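Local structure of enolase from the environmental genome shotgun sequencing of the Sargasso Sea (2QGY) at residues A[273-278]-A[300-305]. The protein is of unknown function but, as a magnesium-binding member of the enolase superfamily, probably acts on a carboxylate substrate by abstracting a proton. Numbering follows the deposited sequence.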
ATOM      1  N   ASN A 273     -15.458  -0.744   6.680  1.00 14.38           N
ATOM      2  CA  ASN A 273     -15.737  -1.631   5.556  1.00 14.59           C
ATOM      3  C   ASN A 273     -14.436  -2.038   4.816  1.00 15.09           C
ATOM      4  O   ASN A 273     -14.346  -1.887   3.620  1.00 14.55           O
ATOM      5  CB  ASN A 273     -16.791  -1.013   4.608  1.00 14.18           C
ATOM      6  CG  ASN A 273     -16.253   0.194   3.828  1.00 16.42           C
ATOM      7  OD1 ASN A 273     -15.350   0.894   4.289  1.00 17.69           O
ATOM      8  ND2 ASN A 273     -16.771   0.405   2.612  1.00 14.75           N
ATOM      9  N   PRO A 274     -13.458  -2.617   5.533  1.00 16.03           N
ATOM     10  CA  PRO A 274     -12.278  -3.127   4.814  1.00 16.04           C
ATOM     11  C   PRO A 274     -12.789  -4.197   3.819  1.00 15.73           C
ATOM     12  O   PRO A 274     -13.819  -4.866   4.080  1.00 15.57           O
ATOM     13  CB  PRO A 274     -11.443  -3.800   5.911  1.00 16.54           C
ATOM     14  CG  PRO A 274     -12.436  -4.196   6.974  1.00 17.75           C
ATOM     15  CD  PRO A 274     -13.445  -3.003   6.957  1.00 16.73           C
ATOM     16  N   ASP A 275     -12.065  -4.404   2.726  1.00 13.72           N
ATOM     17  CA  ASP A 275     -12.509  -5.436   1.768  1.00 13.71           C
ATOM     18  C   ASP A 275     -12.085  -6.801   2.313  1.00 13.38           C
ATOM     19  O   ASP A 275     -11.010  -6.963   2.899  1.00 13.37           O
ATOM     20  CB  ASP A 275     -11.906  -5.203   0.381  1.00 13.46           C
ATOM     21  CG  ASP A 275     -12.502  -6.134  -0.687  1.00 14.96           C
ATOM     22  OD1 ASP A 275     -13.456  -5.726  -1.386  1.00 18.30           O
ATOM     23  OD2 ASP A 275     -12.034  -7.284  -0.805  1.00 18.35           O
ATOM     24  N   ILE A 276     -12.987  -7.761   2.183  1.00 13.08           N
ATOM     25  CA  ILE A 276     -12.739  -9.114   2.672  1.00 12.42           C
ATOM     26  C   ILE A 276     -11.437  -9.732   2.123  1.00 12.99           C
ATOM     27  O   ILE A 276     -10.768 -10.577   2.791  1.00 14.42           O
ATOM     28  CB  ILE A 276     -13.972 -10.020   2.348  1.00 12.51           C
ATOM     29  CG1 ILE A 276     -13.822 -11.410   2.999  1.00 15.47           C
ATOM     30  CG2 ILE A 276     -14.198 -10.123   0.786  1.00 12.57           C
ATOM     31  CD1 ILE A 276     -13.831 -11.432   4.558  1.00 13.58           C
ATOM     32  N   SER A 277     -11.092  -9.342   0.906  1.00 12.55           N
ATOM     33  CA  SER A 277      -9.964  -9.901   0.185  1.00 14.36           C
ATOM     34  C   SER A 277      -8.856  -8.853   0.045  1.00 14.93           C
ATOM     35  O   SER A 277      -7.917  -9.014  -0.736  1.00 15.55           O
ATOM     36  CB  SER A 277     -10.422 -10.353  -1.184  1.00 14.31           C
ATOM     37  OG  SER A 277     -11.068 -11.616  -1.068  1.00 14.89           O
ATOM     38  N   GLY A 278      -8.961  -7.772   0.821  1.00 14.81           N
ATOM     39  CA  GLY A 278      -7.959  -6.719   0.731  1.00 14.72           C
ATOM     40  C   GLY A 278      -7.328  -6.321   2.046  1.00 14.96           C
ATOM     41  O   GLY A 278      -6.316  -5.608   2.049  1.00 15.89           O
ATOM     42  N   SER A 300     -18.776  -3.976   8.243  1.00 17.78           N
ATOM     43  CA  SER A 300     -19.539  -4.361   7.066  1.00 16.16           C
ATOM     44  C   SER A 300     -18.491  -4.596   6.008  1.00 16.57           C
ATOM     45  O   SER A 300     -18.051  -3.672   5.377  1.00 15.81           O
ATOM     46  CB  SER A 300     -20.418  -3.191   6.617  1.00 16.43           C
ATOM     47  OG  SER A 300     -21.095  -3.507   5.398  1.00 18.47           O
ATOM     48  N   PRO A 301     -18.040  -5.841   5.828  1.00 16.15           N
ATOM     49  CA  PRO A 301     -16.980  -6.000   4.833  1.00 15.88           C
ATOM     50  C   PRO A 301     -17.355  -5.526   3.428  1.00 16.23           C
ATOM     51  O   PRO A 301     -18.505  -5.711   2.963  1.00 16.89           O
ATOM     52  CB  PRO A 301     -16.713  -7.514   4.846  1.00 16.61           C
ATOM     53  CG  PRO A 301     -17.176  -7.952   6.225  1.00 16.63           C
ATOM     54  CD  PRO A 301     -18.440  -7.121   6.437  1.00 17.94           C
ATOM     55  N   HIS A 302     -16.385  -4.914   2.757  1.00 15.42           N
ATOM     56  CA  HIS A 302     -16.568  -4.445   1.412  1.00 14.84           C
ATOM     57  C   HIS A 302     -16.295  -5.699   0.580  1.00 14.50           C
ATOM     58  O   HIS A 302     -15.521  -6.550   0.988  1.00 15.01           O
ATOM     59  CB  HIS A 302     -15.526  -3.343   1.167  1.00 15.28           C
ATOM     60  CG  HIS A 302     -15.421  -2.842  -0.250  1.00 17.10           C
ATOM     61  ND1 HIS A 302     -14.499  -3.347  -1.139  1.00 20.06           N
ATOM     62  CD2 HIS A 302     -16.002  -1.788  -0.877  1.00 18.66           C
ATOM     63  CE1 HIS A 302     -14.551  -2.667  -2.273  1.00 20.19           C
ATOM     64  NE2 HIS A 302     -15.467  -1.722  -2.149  1.00 20.18           N
ATOM     65  N   CYS A 303     -16.973  -5.843  -0.544  1.00 14.48           N
ATOM     66  CA  CYS A 303     -16.772  -7.046  -1.361  1.00 14.91           C
ATOM     67  C   CYS A 303     -16.949  -6.743  -2.845  1.00 15.23           C
ATOM     68  O   CYS A 303     -17.867  -7.245  -3.508  1.00 16.77           O
ATOM     69  CB  CYS A 303     -17.691  -8.205  -0.906  1.00 14.85           C
ATOM     70  SG  CYS A 303     -17.151  -9.802  -1.680  1.00 17.71           S
ATOM     71  N   TRP A 304     -16.085  -5.887  -3.380  1.00 15.40           N
ATOM     72  CA  TRP A 304     -16.091  -5.656  -4.809  1.00 14.69           C
ATOM     73  C   TRP A 304     -15.110  -6.673  -5.408  1.00 15.58           C
ATOM     74  O   TRP A 304     -13.951  -6.378  -5.722  1.00 15.05           O
ATOM     75  CB  TRP A 304     -15.769  -4.196  -5.159  1.00 16.72           C
ATOM     76  CG  TRP A 304     -15.930  -3.890  -6.623  1.00 15.46           C
ATOM     77  CD1 TRP A 304     -16.899  -4.345  -7.463  1.00 15.79           C
ATOM     78  CD2 TRP A 304     -15.043  -3.108  -7.423  1.00 15.82           C
ATOM     79  NE1 TRP A 304     -16.690  -3.876  -8.744  1.00 18.42           N
ATOM     80  CE2 TRP A 304     -15.568  -3.095  -8.740  1.00 16.18           C
ATOM     81  CE3 TRP A 304     -13.869  -2.398  -7.149  1.00 18.75           C
ATOM     82  CZ2 TRP A 304     -14.951  -2.398  -9.789  1.00 20.20           C
ATOM     83  CZ3 TRP A 304     -13.253  -1.689  -8.197  1.00 19.84           C
ATOM     84  CH2 TRP A 304     -13.795  -1.715  -9.500  1.00 19.83           C
ATOM     85  N   ASN A 305     -15.612  -7.892  -5.540  1.00 14.39           N
ATOM     86  CA  ASN A 305     -14.812  -9.091  -5.870  1.00 15.31           C
ATOM     87  C   ASN A 305     -15.794 -10.024  -6.568  1.00 15.64           C
ATOM     88  O   ASN A 305     -16.971  -9.661  -6.793  1.00 16.07           O
ATOM     89  CB  ASN A 305     -14.357  -9.796  -4.589  1.00 14.79           C
ATOM     90  CG  ASN A 305     -13.365  -8.973  -3.761  1.00 15.47           C
ATOM     91  OD1 ASN A 305     -12.284  -8.619  -4.232  1.00 16.87           O
ATOM     92  ND2 ASN A 305     -13.703  -8.730  -2.520  1.00 14.91           N
TER
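D275 and H302 join side chain to side chain: ND1 of H302 donates to OD1 of D275 at 2.6 Å, bent to 145° and 19° out of the imidazole plane. OD1 accepts there through its anti lone pair, and a weak bond from W304 N reaches the same oxygen. CG of D275 lies anti to its backbone N (chi1 -172°). N305 ND2 donates to the syn lone pair of D275 OD2 at 2.8 Å, nearly straight, with OD2 in the amide plane of N305; S277 N reaches the same D275 OD2 at 2.8 Å on its anti side, closing an Asx turn. Three N-H donors and a weak fourth thus grip one buried carboxylate. The backbones of D275 and H302 also form a single beta bridge, H302 N to P274 O at 2.9 Å and I276 N to H302 O at 3.1 Å. Pairing of D275 with H302 resembles the His-Asp dyad of mandelate racemase relatives, although no catalytic role is established here. N273, whose OD1 accepts from E252 N, has its side chain about 4 Å from the magnesium ion. Both segments are loops following the parallel barrel strands 271-272 and 298-299; I276 packs on helix 282-294, and P301 and C303 on helix 309-320.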